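Local coordinates for protein 2-aminomuconic 6-semialdehyde dehydrogenase (Pseudomonas sp., PDB 7BZV) that probably oxidises 2-aminomuconic 6-semialdehyde with NAD+ in the meta-cleavage pathway of 2-aminophenol catabolism, working as a tetramer of the aldehyde dehydrogenase family, at residues Glu405-Ala410 / Glu434-Gly439. Sequence-based numbering, arbitrary orientation. Where two conformers were deposited one is given.
Sequences EVIRRA and ELMRVG
In the alpha/beta sheet domain of the aldehyde dehydrogenase fold that carries strands 258-262 and 440-443, I407 and A410 of helix 403-411 pack against L435 and M436. Helices 403-411 and 426-435 precede and follow strand 418-422 in the chain. L435 and M436 lie on the way from helix 426-435 to strand 440-443. The contact is apolar, and no hydrogen bond crosses it.

M436 makes the inner half. Its chain is bent at chi2 (-68°) and chi3 (96°), which brings the thioether back to the helix. SD lies 3.9 Å from CB of A410. The terminal methyl CE touches the same CB at 4.0 Å. CE also reaches the side of I407, 4.1 Å from both CA and CG1. M436 also packs on A419 and I421 of strand 418-422, and so links the helix to the sheet.

I407 and L435 make the outer half, where L435 is exposed. Their tips meet at 4.0 Å between CD1 of I407 and CD1 of L435. Deeper in, CG2 of I407 lies 4.2 Å from CB of L435. In I407, CG1 lies beside the backbone N (chi1 -68°) and CG2 is anti to that N. The CG1 branch thus touches both neighbours, CG1 the methionine methyl and CD1 the leucine CD1, while CG2 meets the leucine CB.

N411 adds polar links beside this patch, from OD1 to N of R437 and from ND2 to O of L435. Segment 434-439 also lies at a subunit interface: NZ of K142 of a second subunit hydrogen-bonds O of E434 and O of M436. With no directional bond across the two segments, the fit rests on van der Waals packing and the shapes of the four apolar side chains.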
ATOM      1  N   GLU B 405     -26.752 -24.855  -4.080  1.00 30.25           N
ATOM      2  CA  GLU B 405     -26.361 -26.259  -4.070  1.00 31.11           C
ATOM      3  C   GLU B 405     -24.921 -26.426  -4.520  1.00 31.11           C
ATOM      4  O   GLU B 405     -24.149 -27.166  -3.908  1.00 29.91           O
ATOM      5  CB  GLU B 405     -27.300 -27.058  -4.995  1.00 31.78           C
ATOM      6  CG  GLU B 405     -26.932 -28.519  -5.187  1.00 34.14           C
ATOM      7  CD  GLU B 405     -27.459 -29.107  -6.511  1.00 34.80           C
ATOM      8  OE1 GLU B 405     -28.309 -28.474  -7.179  1.00 29.40           O
ATOM      9  OE2 GLU B 405     -27.022 -30.206  -6.868  1.00 29.80           O
ATOM     10  N   VAL B 406     -24.538 -25.766  -5.612  1.00 29.73           N
ATOM     11  CA  VAL B 406     -23.242 -26.122  -6.177  1.00 25.62           C
ATOM     12  C   VAL B 406     -22.119 -25.504  -5.339  1.00 28.15           C
ATOM     13  O   VAL B 406     -21.032 -26.081  -5.231  1.00 24.58           O
ATOM     14  CB  VAL B 406     -23.150 -25.744  -7.675  1.00 24.52           C
ATOM     15  CG1 VAL B 406     -23.018 -24.265  -7.858  1.00 23.70           C
ATOM     16  CG2 VAL B 406     -21.980 -26.479  -8.319  1.00 29.61           C
ATOM     17  N   ILE B 407     -22.363 -24.358  -4.691  1.00 26.06           N
ATOM     18  CA  ILE B 407     -21.351 -23.809  -3.781  1.00 26.24           C
ATOM     19  C   ILE B 407     -21.092 -24.797  -2.647  1.00 25.01           C
ATOM     20  O   ILE B 407     -19.940 -25.128  -2.328  1.00 29.04           O
ATOM     21  CB  ILE B 407     -21.789 -22.423  -3.259  1.00 25.89           C
ATOM     22  CG1 ILE B 407     -21.781 -21.419  -4.407  1.00 28.40           C
ATOM     23  CG2 ILE B 407     -20.924 -21.963  -2.100  1.00 26.40           C
ATOM     24  CD1 ILE B 407     -22.640 -20.211  -4.204  1.00 28.16           C
ATOM     25  N   ARG B 408     -22.168 -25.309  -2.040  0.63 29.82           N
ATOM     26  CA  ARG B 408     -22.013 -26.255  -0.940  0.63 28.73           C
ATOM     27  C   ARG B 408     -21.243 -27.486  -1.400  0.63 29.02           C
ATOM     28  O   ARG B 408     -20.304 -27.930  -0.735  0.63 26.97           O
ATOM     29  CB  ARG B 408     -23.386 -26.647  -0.373  0.63 31.50           C
ATOM     30  CG  ARG B 408     -23.361 -27.879   0.546  0.63 42.02           C
ATOM     31  CD  ARG B 408     -24.766 -28.256   1.066  0.63 47.50           C
ATOM     32  NE  ARG B 408     -25.671 -28.757   0.022  0.63 37.01           N
ATOM     33  CZ  ARG B 408     -25.534 -29.927  -0.591  0.63 33.24           C
ATOM     34  NH1 ARG B 408     -24.530 -30.742  -0.276  0.63 34.87           N
ATOM     35  NH2 ARG B 408     -26.401 -30.281  -1.512  0.63 28.45           N
ATOM     36  N   ARG B 409     -21.602 -28.034  -2.557  1.00 28.78           N
ATOM     37  CA  ARG B 409     -20.932 -29.239  -3.017  1.00 27.05           C
ATOM     38  C   ARG B 409     -19.493 -28.969  -3.424  1.00 32.62           C
ATOM     39  O   ARG B 409     -18.611 -29.809  -3.203  1.00 25.04           O
ATOM     40  CB  ARG B 409     -21.729 -29.849  -4.177  1.00 27.24           C
ATOM     41  CG  ARG B 409     -23.170 -30.249  -3.784  1.00 37.07           C
ATOM     42  CD  ARG B 409     -24.003 -30.697  -4.996  1.00 32.26           C
ATOM     43  NE  ARG B 409     -23.471 -31.920  -5.601  1.00 31.05           N
ATOM     44  CZ  ARG B 409     -23.850 -32.382  -6.793  1.00 38.25           C
ATOM     45  NH1 ARG B 409     -24.766 -31.732  -7.504  1.00 28.04           N
ATOM     46  NH2 ARG B 409     -23.320 -33.498  -7.272  1.00 31.20           N
ATOM     47  N   ALA B 410     -19.234 -27.826  -4.051  1.00 28.93           N
ATOM     48  CA  ALA B 410     -17.864 -27.494  -4.425  1.00 29.10           C
ATOM     49  C   ALA B 410     -16.965 -27.393  -3.198  1.00 31.93           C
ATOM     50  O   ALA B 410     -15.811 -27.844  -3.218  1.00 30.88           O
ATOM     51  CB  ALA B 410     -17.851 -26.177  -5.201  1.00 29.22           C
ATOM     52  N   GLU B 434     -16.081 -15.925  -5.262  1.00 23.97           N
ATOM     53  CA  GLU B 434     -15.581 -15.462  -3.964  1.00 24.34           C
ATOM     54  C   GLU B 434     -15.941 -16.403  -2.826  1.00 31.00           C
ATOM     55  O   GLU B 434     -15.285 -16.369  -1.781  1.00 26.71           O
ATOM     56  CB  GLU B 434     -16.126 -14.072  -3.602  1.00 28.36           C
ATOM     57  CG  GLU B 434     -15.507 -12.904  -4.335  1.00 52.73           C
ATOM     58  CD  GLU B 434     -16.221 -11.587  -4.042  1.00 65.50           C
ATOM     59  OE1 GLU B 434     -16.484 -10.812  -5.019  1.00 30.25           O
ATOM     60  OE2 GLU B 434     -16.530 -11.358  -2.845  1.00 51.74           O
ATOM     61  N   LEU B 435     -17.014 -17.173  -2.963  1.00 25.71           N
ATOM     62  CA  LEU B 435     -17.440 -18.091  -1.924  1.00 26.57           C
ATOM     63  C   LEU B 435     -16.737 -19.433  -2.009  1.00 28.17           C
ATOM     64  O   LEU B 435     -16.958 -20.274  -1.142  1.00 24.40           O
ATOM     65  CB  LEU B 435     -18.956 -18.275  -2.011  1.00 24.78           C
ATOM     66  CG  LEU B 435     -19.779 -17.064  -1.547  1.00 30.07           C
ATOM     67  CD1 LEU B 435     -21.263 -17.277  -1.885  1.00 35.19           C
ATOM     68  CD2 LEU B 435     -19.570 -16.778  -0.047  1.00 37.13           C
ATOM     69  N   MET B 436     -15.961 -19.677  -3.061  1.00 23.19           N
ATOM     70  CA  MET B 436     -15.166 -20.890  -3.149  1.00 23.17           C
ATOM     71  C   MET B 436     -14.132 -20.862  -2.035  1.00 30.02           C
ATOM     72  O   MET B 436     -13.413 -19.871  -1.895  1.00 24.02           O
ATOM     73  CB  MET B 436     -14.444 -20.980  -4.507  1.00 21.43           C
ATOM     74  CG  MET B 436     -15.372 -21.057  -5.703  1.00 28.00           C
ATOM     75  SD  MET B 436     -16.282 -22.622  -5.718  1.00 27.09           S
ATOM     76  CE  MET B 436     -17.823 -22.185  -4.950  1.00 29.00           C
ATOM     77  N   ARG B 437     -14.012 -21.947  -1.270  1.00 24.99           N
ATOM     78  CA  ARG B 437     -13.067 -21.959  -0.141  1.00 22.43           C
ATOM     79  C   ARG B 437     -11.718 -22.454  -0.651  1.00 27.10           C
ATOM     80  O   ARG B 437     -11.304 -23.599  -0.445  1.00 23.96           O
ATOM     81  CB  ARG B 437     -13.588 -22.819   1.004  1.00 28.23           C
ATOM     82  CG  ARG B 437     -13.047 -22.339   2.389  1.00 44.76           C
ATOM     83  CD  ARG B 437     -13.237 -23.347   3.494  1.00 86.25           C
ATOM     84  NE  ARG B 437     -12.528 -24.593   3.219  1.00119.12           N
ATOM     85  CZ  ARG B 437     -11.414 -24.983   3.831  1.00118.24           C
ATOM     86  NH1 ARG B 437     -10.859 -24.222   4.773  1.00116.65           N
ATOM     87  NH2 ARG B 437     -10.854 -26.139   3.497  1.00110.78           N
ATOM     88  N   VAL B 438     -11.029 -21.582  -1.379  1.00 22.42           N
ATOM     89  CA  VAL B 438      -9.832 -21.970  -2.106  1.00 19.68           C
ATOM     90  C   VAL B 438      -8.869 -20.795  -2.087  1.00 21.78           C
ATOM     91  O   VAL B 438      -9.249 -19.661  -1.773  1.00 24.31           O
ATOM     92  CB  VAL B 438     -10.152 -22.388  -3.560  1.00 27.33           C
ATOM     93  CG1 VAL B 438     -11.142 -23.581  -3.583  1.00 29.77           C
ATOM     94  CG2 VAL B 438     -10.672 -21.199  -4.317  1.00 25.53           C
ATOM     95  N   GLY B 439      -7.615 -21.063  -2.453  1.00 24.37           N
ATOM     96  CA  GLY B 439      -6.651 -19.988  -2.584  1.00 27.63           C
ATOM     97  C   GLY B 439      -6.764 -19.234  -3.890  1.00 21.32           C
ATOM     98  O   GLY B 439      -6.452 -18.034  -3.941  1.00 25.36           O
TER